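Local structure of arginase (5YNL) at residues Y313-I318 with R350-C355; G153-A158 with S284-A289; G160-T165 with P280-F285; R227-G232 with E267-H272. The protein probably hydrolyses L-arginine to L-ornithine and urea, being a cold-adapted member of the arginases, enzymes that work with a pair of manganese ions. All coordinates share one frame; numbering follows the deposited sequence. Where two conformers were deposited one is given.

All four contacts are built on or around one parallel sheet with helices on both faces. Contact 2 sets the loop after strand 147-152 against the C-terminal end of strand 281-286, at the end of the sheet where arginases form their active site. Contact 3, centred about 11 Å away, lies farther back along the same strand and shares Ser284 and Phe285 with it. Contact 1 covers the other face of that strand, its centre about 15 Å from that of contact 2; there Phe285 CD2 is 3.9 Å from Cys315 SG. Contact 4, about 17 Å from contact 2 between centres, is farther toward the sheet's edge, yet Leu270 CD2 comes within 3.6 Å of Ile281 CD1 in contact 3.

Contact 1 (Y313-I318 with R350-C355)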
loop_
_atom_site.group_PDB
_atom_site.type_symbol
_atom_site.label_atom_id
_atom_site.label_comp_id
_atom_site.label_asym_id
_atom_site.label_seq_id
_atom_site.Cartn_x
_atom_site.Cartn_y
_atom_site.Cartn_z
ATOM N N TYR A 313 -2.186 -10.087 10.792
ATOM C CA TYR A 313 -2.325 -9.196 11.941
ATOM C C TYR A 313 -2.162 -7.717 11.554
ATOM O O TYR A 313 -2.876 -6.864 12.065
ATOM C CB TYR A 313 -1.378 -9.568 13.093
ATOM C CG TYR A 313 -1.543 -8.627 14.263
ATOM C CD1 TYR A 313 -2.538 -8.833 15.200
ATOM C CD2 TYR A 313 -0.733 -7.501 14.402
ATOM C CE1 TYR A 313 -2.721 -7.967 16.258
ATOM C CE2 TYR A 313 -0.914 -6.613 15.474
ATOM C CZ TYR A 313 -1.915 -6.863 16.390
ATOM O OH TYR A 313 -2.112 -6.005 17.440
ATOM N N ILE A 314 -1.230 -7.406 10.665
ATOM C CA ILE A 314 -1.090 -6.022 10.220
ATOM C C ILE A 314 -2.428 -5.529 9.647
ATOM O O ILE A 314 -2.886 -4.407 9.962
ATOM C CB ILE A 314 0.023 -5.853 9.152
ATOM C CG1 ILE A 314 1.389 -6.266 9.717
ATOM C CG2 ILE A 314 0.087 -4.430 8.635
ATOM C CD1 ILE A 314 2.583 -5.953 8.746
ATOM N N CYS A 315 -3.054 -6.363 8.815
ATOM C CA CYS A 315 -4.306 -5.994 8.169
ATOM C C CYS A 315 -5.439 -5.918 9.167
ATOM O O CYS A 315 -6.280 -5.028 9.075
ATOM C CB CYS A 315 -4.644 -6.971 7.021
ATOM S SG CYS A 315 -3.478 -6.824 5.622
ATOM N N GLU A 316 -5.448 -6.824 10.141
ATOM C CA GLU A 316 -6.485 -6.801 11.162
ATOM C C GLU A 316 -6.309 -5.562 12.034
ATOM O O GLU A 316 -7.255 -4.805 12.250
ATOM C CB GLU A 316 -6.436 -8.070 12.021
ATOM C CG GLU A 316 -7.796 -8.538 12.519
ATOM C CD GLU A 316 -7.809 -10.016 12.947
ATOM O OE1 GLU A 316 -6.764 -10.716 12.783
ATOM O OE2 GLU A 316 -8.874 -10.481 13.468
ATOM N N ALA A 317 -5.080 -5.342 12.498
ATOM C CA ALA A 317 -4.806 -4.293 13.465
ATOM C C ALA A 317 -5.196 -2.961 12.874
ATOM O O ALA A 317 -5.830 -2.129 13.546
ATOM C CB ALA A 317 -3.345 -4.288 13.871
ATOM N N ILE A 318 -4.845 -2.777 11.604
ATOM C CA ILE A 318 -5.200 -1.565 10.886
ATOM C C ILE A 318 -6.723 -1.511 10.776
ATOM O O ILE A 318 -7.323 -0.456 10.974
ATOM C CB ILE A 318 -4.584 -1.549 9.488
ATOM C CG1 ILE A 318 -3.183 -0.910 9.508
ATOM C CG2 ILE A 318 -5.461 -0.722 8.524
ATOM C CD1 ILE A 318 -2.310 -1.233 10.680
ATOM N N ARG A 350 -6.213 -12.669 -1.044
ATOM C CA ARG A 350 -7.634 -12.634 -0.739
ATOM C C ARG A 350 -7.918 -12.533 0.755
ATOM O O ARG A 350 -8.754 -11.748 1.194
ATOM C CB ARG A 350 -8.326 -13.865 -1.307
ATOM C CG ARG A 350 -9.728 -13.556 -1.692
ATOM C CD ARG A 350 -10.276 -14.603 -2.627
ATOM N NE ARG A 350 -10.823 -15.718 -1.878
ATOM C CZ ARG A 350 -10.546 -16.985 -2.126
ATOM N NH1 ARG A 350 -9.730 -17.295 -3.126
ATOM N NH2 ARG A 350 -11.098 -17.939 -1.384
ATOM N N SER A 351 -7.222 -13.359 1.521
ATOM C CA SER A 351 -7.353 -13.340 2.959
ATOM C C SER A 351 -7.029 -11.945 3.531
ATOM O O SER A 351 -7.789 -11.454 4.353
ATOM C CB SER A 351 -6.478 -14.427 3.590
ATOM O OG SER A 351 -7.021 -14.853 4.827
ATOM N N LEU A 352 -5.941 -11.312 3.072
ATOM C CA LEU A 352 -5.530 -10.031 3.630
ATOM C C LEU A 352 -6.545 -8.945 3.260
ATOM O O LEU A 352 -6.791 -8.013 4.052
ATOM C CB LEU A 352 -4.138 -9.602 3.157
ATOM C CG LEU A 352 -2.893 -10.471 3.396
ATOM C CD1 LEU A 352 -1.681 -9.884 2.620
ATOM C CD2 LEU A 352 -2.553 -10.579 4.914
ATOM N N VAL A 353 -7.128 -9.047 2.062
ATOM C CA VAL A 353 -8.130 -8.063 1.656
ATOM C C VAL A 353 -9.325 -8.150 2.604
ATOM O O VAL A 353 -9.687 -7.154 3.217
ATOM C CB VAL A 353 -8.590 -8.226 0.167
ATOM C CG1 VAL A 353 -9.807 -7.374 -0.110
ATOM C CG2 VAL A 353 -7.462 -7.834 -0.796
ATOM N N ARG A 354 -9.908 -9.348 2.734
ATOM C CA ARG A 354 -11.092 -9.561 3.574
ATOM C C ARG A 354 -10.848 -8.998 4.953
ATOM O O ARG A 354 -11.693 -8.315 5.521
ATOM C CB ARG A 354 -11.421 -11.053 3.702
ATOM C CG ARG A 354 -11.803 -11.728 2.393
ATOM C CD ARG A 354 -12.544 -13.042 2.637
ATOM N NE ARG A 354 -11.792 -14.006 3.446
ATOM C CZ ARG A 354 -10.976 -14.939 2.955
ATOM N NH1 ARG A 354 -10.778 -15.040 1.648
ATOM N NH2 ARG A 354 -10.346 -15.766 3.772
ATOM N N CYS A 355 -9.669 -9.305 5.457
ATOM C CA CYS A 355 -9.219 -8.948 6.764
ATOM C C CYS A 355 -9.105 -7.440 6.921
ATOM O O CYS A 355 -9.579 -6.854 7.901
ATOM C CB CYS A 355 -7.841 -9.560 6.917
ATOM S SG CYS A 355 -7.343 -9.631 8.568
#
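Helices 313-318 and 350-355 run almost parallel, their directions 14° apart and their axes 8.6 Å from each other, and they come together most closely where Glu316 CA lies 5.6 Å from Cys355 CA. Small residues suit so close a spacing, and the interface centres on two cysteines whose CA-CB bonds both aim at the other helix. In Cys315 the sulfur sits beside its own backbone N (chi1 -68°), which carries it along the flank of Leu352: SG is 3.8 Å from Leu352 CB, and Leu352 CD2 also reaches it. Cys355 takes the other course, with SG anti to the backbone N (chi1 -163°). Its thiol therefore reaches across to the backbone of the facing helix, 3.7 Å from Glu316 N and 3.9 Å from Glu316 CB. Glu316 contributes just the aliphatic base of its side chain, CB and CG, while the extended chain carries the carboxylate onward at the partly exposed border. Cys315 CB and Cys355 CB are 4.1 Å apart, but the sulfurs diverge: Cys315 SG stands 5.6 Å from Cys355 SG, so there is no disulfide. Deeper in, Cys315 and Leu352 also meet Phe285 of the sheet. On the far flanks, helix 308-320 packs against helix 254-273 through Ile262 and Val266, and Val353 meets Leu86 and Ile90 of helix 86-92. Without a hydrogen bond or salt bridge across it, the contact depends on thiols and aliphatic carbons: compact, weakly polar surfaces that fill the seam between two helices lying on one face of an alpha/beta sheet.

Contact 2 (G153-A158 with S284-A289)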
loop_
_atom_site.group_PDB
_atom_site.type_symbol
_atom_site.label_atom_id
_atom_site.label_comp_id
_atom_site.label_asym_id
_atom_site.label_seq_id
_atom_site.Cartn_x
_atom_site.Cartn_y
_atom_site.Cartn_z
ATOM N N GLY A 153 0.471 -5.426 -9.689
ATOM C CA GLY A 153 1.772 -5.978 -9.907
ATOM C C GLY A 153 2.692 -5.139 -9.036
ATOM O O GLY A 153 2.638 -5.188 -7.803
ATOM N N ASP A 154 3.494 -4.320 -9.697
ATOM C CA ASP A 154 4.669 -3.715 -9.106
ATOM C C ASP A 154 4.362 -2.687 -8.023
ATOM O O ASP A 154 3.361 -1.990 -8.089
ATOM C CB ASP A 154 5.474 -3.059 -10.211
ATOM C CG ASP A 154 6.847 -2.717 -9.775
ATOM O OD1 ASP A 154 7.711 -3.613 -9.875
ATOM O OD2 ASP A 154 7.058 -1.570 -9.314
ATOM N N HIS A 155 5.234 -2.592 -7.027
ATOM C CA HIS A 155 5.037 -1.617 -5.964
ATOM C C HIS A 155 5.269 -0.154 -6.422
ATOM O O HIS A 155 4.754 0.779 -5.802
ATOM C CB HIS A 155 5.845 -1.981 -4.706
ATOM C CG HIS A 155 5.195 -1.539 -3.422
ATOM N ND1 HIS A 155 5.687 -1.874 -2.179
ATOM C CD2 HIS A 155 4.097 -0.779 -3.202
ATOM C CE1 HIS A 155 4.904 -1.361 -1.243
ATOM N NE2 HIS A 155 3.938 -0.686 -1.840
ATOM N N SER A 156 5.992 0.047 -7.524
ATOM C CA SER A 156 6.135 1.402 -8.073
ATOM C C SER A 156 4.773 2.026 -8.376
ATOM O O SER A 156 4.645 3.258 -8.441
ATOM C CB SER A 156 7.039 1.437 -9.317
ATOM O OG SER A 156 6.557 0.607 -10.374
ATOM N N LEU A 157 3.763 1.170 -8.557
ATOM C CA LEU A 157 2.384 1.612 -8.771
ATOM C C LEU A 157 1.861 2.414 -7.570
ATOM O O LEU A 157 0.856 3.148 -7.696
ATOM C CB LEU A 157 1.467 0.421 -9.021
ATOM C CG LEU A 157 1.350 -0.186 -10.413
ATOM C CD1 LEU A 157 2.547 0.148 -11.311
ATOM C CD2 LEU A 157 1.177 -1.685 -10.287
ATOM N N ALA A 158 2.536 2.277 -6.421
ATOM C CA ALA A 158 2.207 3.104 -5.255
ATOM C C ALA A 158 2.402 4.611 -5.499
ATOM O O ALA A 158 1.879 5.434 -4.752
ATOM C CB ALA A 158 2.940 2.656 -4.009
ATOM N N SER A 284 -0.187 0.183 2.180
ATOM C CA SER A 284 0.330 -0.288 0.891
ATOM C C SER A 284 1.129 -1.569 1.114
ATOM O O SER A 284 2.304 -1.516 1.515
ATOM C CB SER A 284 1.190 0.790 0.231
ATOM O OG SER A 284 1.280 0.559 -1.162
ATOM N N PHE A 285 0.478 -2.705 0.861
ATOM C CA PHE A 285 0.988 -4.024 1.243
ATOM C C PHE A 285 1.566 -4.805 0.054
ATOM O O PHE A 285 0.848 -5.124 -0.900
ATOM C CB PHE A 285 -0.136 -4.858 1.875
ATOM C CG PHE A 285 0.355 -5.928 2.808
ATOM C CD1 PHE A 285 1.135 -6.978 2.341
ATOM C CD2 PHE A 285 0.041 -5.883 4.150
ATOM C CE1 PHE A 285 1.601 -7.961 3.227
ATOM C CE2 PHE A 285 0.494 -6.853 5.013
ATOM C CZ PHE A 285 1.285 -7.892 4.554
ATOM N N ASP A 286 2.857 -5.119 0.120
ATOM C CA ASP A 286 3.503 -5.868 -0.935
ATOM C C ASP A 286 3.690 -7.260 -0.417
ATOM O O ASP A 286 4.262 -7.462 0.648
ATOM C CB ASP A 286 4.870 -5.289 -1.264
ATOM C CG ASP A 286 5.471 -5.907 -2.495
ATOM O OD1 ASP A 286 5.746 -7.129 -2.483
ATOM O OD2 ASP A 286 5.659 -5.179 -3.495
ATOM N N VAL A 287 3.212 -8.222 -1.188
ATOM C CA VAL A 287 3.242 -9.627 -0.820
ATOM C C VAL A 287 4.664 -10.204 -0.769
ATOM O O VAL A 287 4.889 -11.210 -0.106
ATOM C CB VAL A 287 2.283 -10.392 -1.738
ATOM C CG1 VAL A 287 2.319 -11.879 -1.501
ATOM C CG2 VAL A 287 0.886 -9.870 -1.501
ATOM N N ASP A 288 5.631 -9.545 -1.410
ATOM C CA ASP A 288 7.032 -9.967 -1.279
ATOM C C ASP A 288 7.609 -9.807 0.150
ATOM O O ASP A 288 8.713 -10.281 0.441
ATOM C CB ASP A 288 7.939 -9.346 -2.373
ATOM C CG ASP A 288 8.567 -7.984 -1.980
ATOM O OD1 ASP A 288 8.124 -7.307 -1.011
ATOM O OD2 ASP A 288 9.523 -7.568 -2.685
ATOM N N ALA A 289 6.862 -9.152 1.038
ATOM C CA ALA A 289 7.303 -9.057 2.427
ATOM C C ALA A 289 7.007 -10.360 3.163
ATOM O O ALA A 289 7.510 -10.569 4.283
ATOM C CB ALA A 289 6.680 -7.856 3.145
#
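The contact joins two signature sequences of the arginase fold, the Gly-Asp-His-Ser loop after strand 147-152 and the Ser-Phe-Asp-Val-Asp segment that ends strand 281-286. His155 carries it, its imidazole spanning from Ser284, at NE2, to Asp286, beside CB and ND1, alternate residues whose side chains leave the same face of the strand. At one end Ser284 OG, anti to its backbone N (chi1 -159°), meets the ring edge near its plane, and the hydrogen bond between His155 NE2 and Ser284 OG is 3.0 Å long with an angle of 155°. The position of this hydroxyl is somewhat doubtful, being crowded by a neighbouring atom. The other ring nitrogen, ND1, is hydrogen-bonded to Asp178, so both nitrogens hold the ring's rotation, and Trp176 stacks on it. Asp286 approaches obliquely, its carboxylate turned 46° from the imidazole, with OD2 3.4 Å from His155 CB. Ala158 adds a methyl 3.9 Å from Ser284 OG.

An Asx turn shapes each segment, at Asp154 in the loop and at Asp286 where the strand ends. Asp154 OD2 accepts from Ser156 N at 2.6 Å. In arginases the histidine and the two aspartates matching His155, Asp286 and Asp288 bind manganese, and the gathering of Asp178, Asp286 and Asp288 is consistent with such a cation site. Asp286 OD1 lies 2.8 Å from Asp288 OD1, two acceptors with no bond between them, while the same Asp286 OD1 receives Asp288 N at 2.6 Å, nearly in line with its C-O bond.

Contact 3 (G160-T165 with P280-F285)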
loop_
_atom_site.group_PDB
_atom_site.type_symbol
_atom_site.label_atom_id
_atom_site.label_comp_id
_atom_site.label_asym_id
_atom_site.label_seq_id
_atom_site.Cartn_x
_atom_site.Cartn_y
_atom_site.Cartn_z
ATOM N N GLY A 160 1.042 5.986 -7.991
ATOM C CA GLY A 160 -0.310 6.361 -8.358
ATOM C C GLY A 160 -1.285 6.265 -7.200
ATOM O O GLY A 160 -1.995 7.232 -6.883
ATOM N N THR A 161 -1.309 5.093 -6.574
ATOM C CA THR A 161 -2.220 4.800 -5.475
ATOM C C THR A 161 -2.122 5.842 -4.341
ATOM O O THR A 161 -3.144 6.290 -3.796
ATOM C CB THR A 161 -1.961 3.355 -4.950
ATOM O OG1 THR A 161 -3.098 2.856 -4.240
ATOM C CG2 THR A 161 -0.805 3.340 -4.042
ATOM N N VAL A 162 -0.899 6.251 -4.008
ATOM C CA VAL A 162 -0.681 7.192 -2.917
ATOM C C VAL A 162 -1.030 8.624 -3.378
ATOM O O VAL A 162 -1.532 9.435 -2.598
ATOM C CB VAL A 162 0.780 7.094 -2.388
ATOM C CG1 VAL A 162 1.135 8.262 -1.473
ATOM C CG2 VAL A 162 1.015 5.780 -1.676
ATOM N N SER A 163 -0.791 8.926 -4.651
ATOM C CA SER A 163 -1.146 10.243 -5.168
ATOM C C SER A 163 -2.654 10.474 -5.086
ATOM O O SER A 163 -3.101 11.471 -4.530
ATOM C CB SER A 163 -0.666 10.409 -6.607
ATOM O OG SER A 163 0.734 10.215 -6.686
ATOM N N GLY A 164 -3.432 9.539 -5.629
ATOM C CA GLY A 164 -4.882 9.635 -5.604
ATOM C C GLY A 164 -5.418 9.739 -4.191
ATOM O O GLY A 164 -6.213 10.626 -3.887
ATOM N N THR A 165 -4.971 8.829 -3.326
ATOM C CA THR A 165 -5.419 8.760 -1.941
ATOM C C THR A 165 -5.124 10.059 -1.183
ATOM O O THR A 165 -6.002 10.611 -0.500
ATOM C CB THR A 165 -4.751 7.575 -1.230
ATOM O OG1 THR A 165 -5.194 6.340 -1.829
ATOM C CG2 THR A 165 -5.075 7.595 0.246
ATOM N N PRO A 280 -6.552 9.434 8.169
ATOM C CA PRO A 280 -6.896 8.304 7.290
ATOM C C PRO A 280 -5.648 7.445 7.094
ATOM O O PRO A 280 -4.552 7.999 7.114
ATOM C CB PRO A 280 -7.260 8.985 5.960
ATOM C CG PRO A 280 -7.637 10.394 6.336
ATOM C CD PRO A 280 -6.732 10.734 7.502
ATOM N N ILE A 281 -5.796 6.134 6.931
ATOM C CA ILE A 281 -4.638 5.269 6.749
ATOM C C ILE A 281 -4.593 4.704 5.324
ATOM O O ILE A 281 -5.597 4.163 4.825
ATOM C CB ILE A 281 -4.634 4.085 7.766
ATOM C CG1 ILE A 281 -4.120 4.553 9.132
ATOM C CG2 ILE A 281 -3.779 2.915 7.259
ATOM C CD1 ILE A 281 -4.477 3.596 10.328
ATOM N N HIS A 282 -3.424 4.812 4.691
ATOM C CA HIS A 282 -3.157 4.157 3.427
ATOM C C HIS A 282 -2.243 2.977 3.732
ATOM O O HIS A 282 -1.080 3.163 4.133
ATOM C CB HIS A 282 -2.481 5.117 2.429
ATOM C CG HIS A 282 -2.452 4.626 1.012
ATOM N ND1 HIS A 282 -2.877 3.365 0.635
ATOM C CD2 HIS A 282 -2.036 5.224 -0.129
ATOM C CE1 HIS A 282 -2.737 3.219 -0.667
ATOM N NE2 HIS A 282 -2.218 4.333 -1.155
ATOM N N LEU A 283 -2.756 1.766 3.567
ATOM C CA LEU A 283 -1.917 0.587 3.806
ATOM C C LEU A 283 -1.475 0.015 2.484
ATOM O O LEU A 283 -2.295 -0.565 1.733
ATOM C CB LEU A 283 -2.644 -0.495 4.621
ATOM C CG LEU A 283 -1.910 -1.809 4.922
ATOM C CD1 LEU A 283 -0.556 -1.601 5.654
ATOM C CD2 LEU A 283 -2.813 -2.679 5.763
ATOM N N SER A 284 -0.187 0.183 2.180
ATOM C CA SER A 284 0.330 -0.288 0.891
ATOM C C SER A 284 1.129 -1.569 1.114
ATOM O O SER A 284 2.304 -1.516 1.515
ATOM C CB SER A 284 1.190 0.790 0.231
ATOM O OG SER A 284 1.280 0.559 -1.162
ATOM N N PHE A 285 0.478 -2.705 0.861
ATOM C CA PHE A 285 0.988 -4.024 1.243
ATOM C C PHE A 285 1.566 -4.805 0.054
ATOM O O PHE A 285 0.848 -5.124 -0.900
ATOM C CB PHE A 285 -0.136 -4.858 1.875
ATOM C CG PHE A 285 0.355 -5.928 2.808
ATOM C CD1 PHE A 285 1.135 -6.978 2.341
ATOM C CD2 PHE A 285 0.041 -5.883 4.150
ATOM C CE1 PHE A 285 1.601 -7.961 3.227
ATOM C CE2 PHE A 285 0.494 -6.853 5.013
ATOM C CZ PHE A 285 1.285 -7.892 4.554
#
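With CG of His282 anti to the backbone N (chi1 -167°), the imidazole stands out from its strand toward Thr165, whose own chi1 of -65° sets OG1 beside the backbone N and over one face of the ring. This is helix-on-sheet packing in the alpha/beta fold of arginase: helix 160-165 runs antiparallel to strand 281-285, at 173°, with the axes 10.1 Å apart. Beta-branched residues line the helix where the ring inserts. Thr161 CG2 comes up at the ring edge, 3.4 Å from His282 NE2, and Val162 CG2 approaches obliquely, 3.5 Å from His282 CD2. Thr165 OG1 stands 3.7 Å from His282 NE2, offset toward the rim.

Threonine suits these buried places because its methyl packs while its hydroxyl bonds. Thr161 OG1 is hydrogen-bonded to Asp328 and Thr150, Thr165 OG1 to Ser326, and His282 ND1 makes a weak bond to the carbonyl of Ser326, so strand 324-330, with Thr150 of strand 147-152, holds these polar groups. Thr161 O is gripped twice, from opposite faces of its plane: by Thr165 N at 3.2 Å and by Thr165 OG1 at 2.8 Å.

Contact 4 (R227-G232 with E267-H272); sequences RIVYIG and EMALDH
Ala269 is the first residue of helix 267-272 to meet the strand, and its methyl group points toward that strand, where it meets Val229 and Ile231. Its CB lies 3.8 Å from Val229 CG1, and Val229 CG2 approaches it too, so the forked end of the valine straddles this one carbon. Ile231 reaches the same methyl with the tip of its chain, Ile231 CD1 being 4.0 Å from Ala269 CB. A small residue fits here because it allows the helix to come close, with Ala269 CA 6.3 Å from Val229 CA. One step on, Leu270 points away from 227-232 and packs on Ile175 of the neighbouring strand, and Asp271, on the solvent side, forms a salt bridge with Arg277.

His272 closes the contact with polar groups. Its CG is anti to the backbone N (chi1 -176°), which sends the ring toward the start of the strand, where one water spans the remaining distance. The water lies in the ring plane at the edge, 2.9 Å from His272 NE2, and donates a 2.6 Å bond to Ile228 O. Arg227, its chain bent at two torsions, brings NH2 to 4.0 Å from His272 O, although that nitrogen's hydrogen bond goes to the carbonyl of Val273.

Val229 and Ile231 face the helix, while Tyr230 points to the other face of the sheet, edge-to-face with Trp176 and touching Val199 of helix 198-202. Helix 254-273 is the crossover that leaves edge strand 250-253, passes over strands 228-233 and 173-177, and leads back to strand 281-286, with helix 308-320 packed beside it.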
loop_
_atom_site.group_PDB
_atom_site.type_symbol
_atom_site.label_atom_id
_atom_site.label_comp_id
_atom_site.label_asym_id
_atom_site.label_seq_id
_atom_site.Cartn_x
_atom_site.Cartn_y
_atom_site.Cartn_z
ATOM N N ARG A 227 5.105 11.013 7.816
ATOM C CA ARG A 227 3.808 10.393 7.567
ATOM C C ARG A 227 3.961 8.957 7.028
ATOM O O ARG A 227 2.986 8.225 6.894
ATOM C CB ARG A 227 2.980 11.262 6.602
ATOM C CG ARG A 227 1.808 12.070 7.216
ATOM C CD ARG A 227 2.201 12.939 8.399
ATOM N NE ARG A 227 1.948 12.269 9.681
ATOM C CZ ARG A 227 2.023 12.867 10.873
ATOM N NH1 ARG A 227 2.345 14.155 10.957
ATOM N NH2 ARG A 227 1.773 12.181 11.983
ATOM N N ILE A 228 5.188 8.545 6.737
ATOM C CA ILE A 228 5.425 7.181 6.261
ATOM C C ILE A 228 6.128 6.313 7.304
ATOM O O ILE A 228 7.009 6.798 8.028
ATOM C CB ILE A 228 6.180 7.146 4.892
ATOM C CG1 ILE A 228 6.520 5.697 4.481
ATOM C CG2 ILE A 228 7.397 8.064 4.904
ATOM C CD1 ILE A 228 7.159 5.549 3.085
ATOM N N VAL A 229 5.707 5.042 7.396
ATOM C CA VAL A 229 6.395 4.060 8.226
ATOM C C VAL A 229 6.537 2.734 7.473
ATOM O O VAL A 229 5.630 2.321 6.721
ATOM C CB VAL A 229 5.734 3.908 9.639
ATOM C CG1 VAL A 229 4.339 3.306 9.539
ATOM C CG2 VAL A 229 6.604 3.076 10.573
ATOM N N TYR A 230 7.693 2.093 7.649
ATOM C CA TYR A 230 8.029 0.865 6.948
ATOM C C TYR A 230 8.010 -0.318 7.928
ATOM O O TYR A 230 8.576 -0.246 9.037
ATOM C CB TYR A 230 9.432 0.971 6.350
ATOM C CG TYR A 230 9.573 1.848 5.128
ATOM C CD1 TYR A 230 9.240 1.375 3.870
ATOM C CD2 TYR A 230 10.080 3.132 5.222
ATOM C CE1 TYR A 230 9.382 2.164 2.745
ATOM C CE2 TYR A 230 10.228 3.934 4.090
ATOM C CZ TYR A 230 9.874 3.437 2.859
ATOM O OH TYR A 230 10.008 4.213 1.730
ATOM N N ILE A 231 7.366 -1.406 7.516
ATOM C CA ILE A 231 7.322 -2.635 8.290
ATOM C C ILE A 231 7.702 -3.770 7.373
ATOM O O ILE A 231 7.086 -3.916 6.294
ATOM C CB ILE A 231 5.900 -2.912 8.796
ATOM C CG1 ILE A 231 5.481 -1.796 9.757
ATOM C CG2 ILE A 231 5.832 -4.276 9.481
ATOM C CD1 ILE A 231 3.995 -1.741 10.076
ATOM N N GLY A 232 8.674 -4.589 7.797
ATOM C CA GLY A 232 9.059 -5.793 7.072
ATOM C C GLY A 232 10.375 -5.692 6.317
ATOM O O GLY A 232 10.796 -6.648 5.656
ATOM N N GLU A 267 1.703 -1.238 16.758
ATOM C CA GLU A 267 1.283 -0.146 17.625
ATOM C C GLU A 267 2.268 1.029 17.601
ATOM O O GLU A 267 1.843 2.183 17.610
ATOM C CB GLU A 267 1.017 -0.613 19.064
ATOM C CG GLU A 267 -0.131 -1.609 19.174
ATOM C CD GLU A 267 -1.443 -1.129 18.535
ATOM O OE1 GLU A 267 -1.747 -1.514 17.370
ATOM O OE2 GLU A 267 -2.188 -0.380 19.213
ATOM N N MET A 268 3.565 0.745 17.556
ATOM C CA MET A 268 4.576 1.800 17.477
ATOM C C MET A 268 4.495 2.523 16.129
ATOM O O MET A 268 4.737 3.734 16.034
ATOM C CB MET A 268 5.979 1.205 17.669
ATOM C CG MET A 268 6.306 0.838 19.113
ATOM S SD MET A 268 7.874 -0.042 19.301
ATOM C CE MET A 268 9.076 1.211 18.884
ATOM N N ALA A 269 4.140 1.768 15.088
ATOM C CA ALA A 269 4.016 2.318 13.749
ATOM C C ALA A 269 2.841 3.243 13.740
ATOM O O ALA A 269 2.955 4.382 13.288
ATOM C CB ALA A 269 3.841 1.229 12.725
ATOM N N LEU A 270 1.706 2.776 14.250
ATOM C CA LEU A 270 0.531 3.668 14.411
ATOM C C LEU A 270 0.837 4.891 15.270
ATOM O O LEU A 270 0.465 6.015 14.908
ATOM C CB LEU A 270 -0.693 2.908 14.953
ATOM C CG LEU A 270 -1.337 1.949 13.940
ATOM C CD1 LEU A 270 -2.437 1.112 14.602
ATOM C CD2 LEU A 270 -1.910 2.732 12.759
ATOM N N ASP A 271 1.529 4.700 16.389
ATOM C CA ASP A 271 1.850 5.869 17.213
ATOM C C ASP A 271 2.803 6.835 16.529
ATOM O O ASP A 271 2.834 7.991 16.875
ATOM C CB ASP A 271 2.402 5.483 18.595
ATOM C CG ASP A 271 1.433 4.654 19.386
ATOM O OD1 ASP A 271 0.245 4.590 18.999
ATOM O OD2 ASP A 271 1.857 4.054 20.393
ATOM N N HIS A 272 3.593 6.373 15.570
ATOM C CA HIS A 272 4.497 7.319 14.928
ATOM C C HIS A 272 3.767 8.167 13.887
ATOM O O HIS A 272 3.893 9.387 13.901
ATOM C CB HIS A 272 5.715 6.635 14.312
ATOM C CG HIS A 272 6.700 7.591 13.721
ATOM N ND1 HIS A 272 7.461 8.446 14.491
ATOM C CD2 HIS A 272 7.035 7.849 12.435
ATOM C CE1 HIS A 272 8.236 9.173 13.707
ATOM N NE2 HIS A 272 7.996 8.833 12.453
HETATM O O HOH W 1 8.087 8.545 9.608
#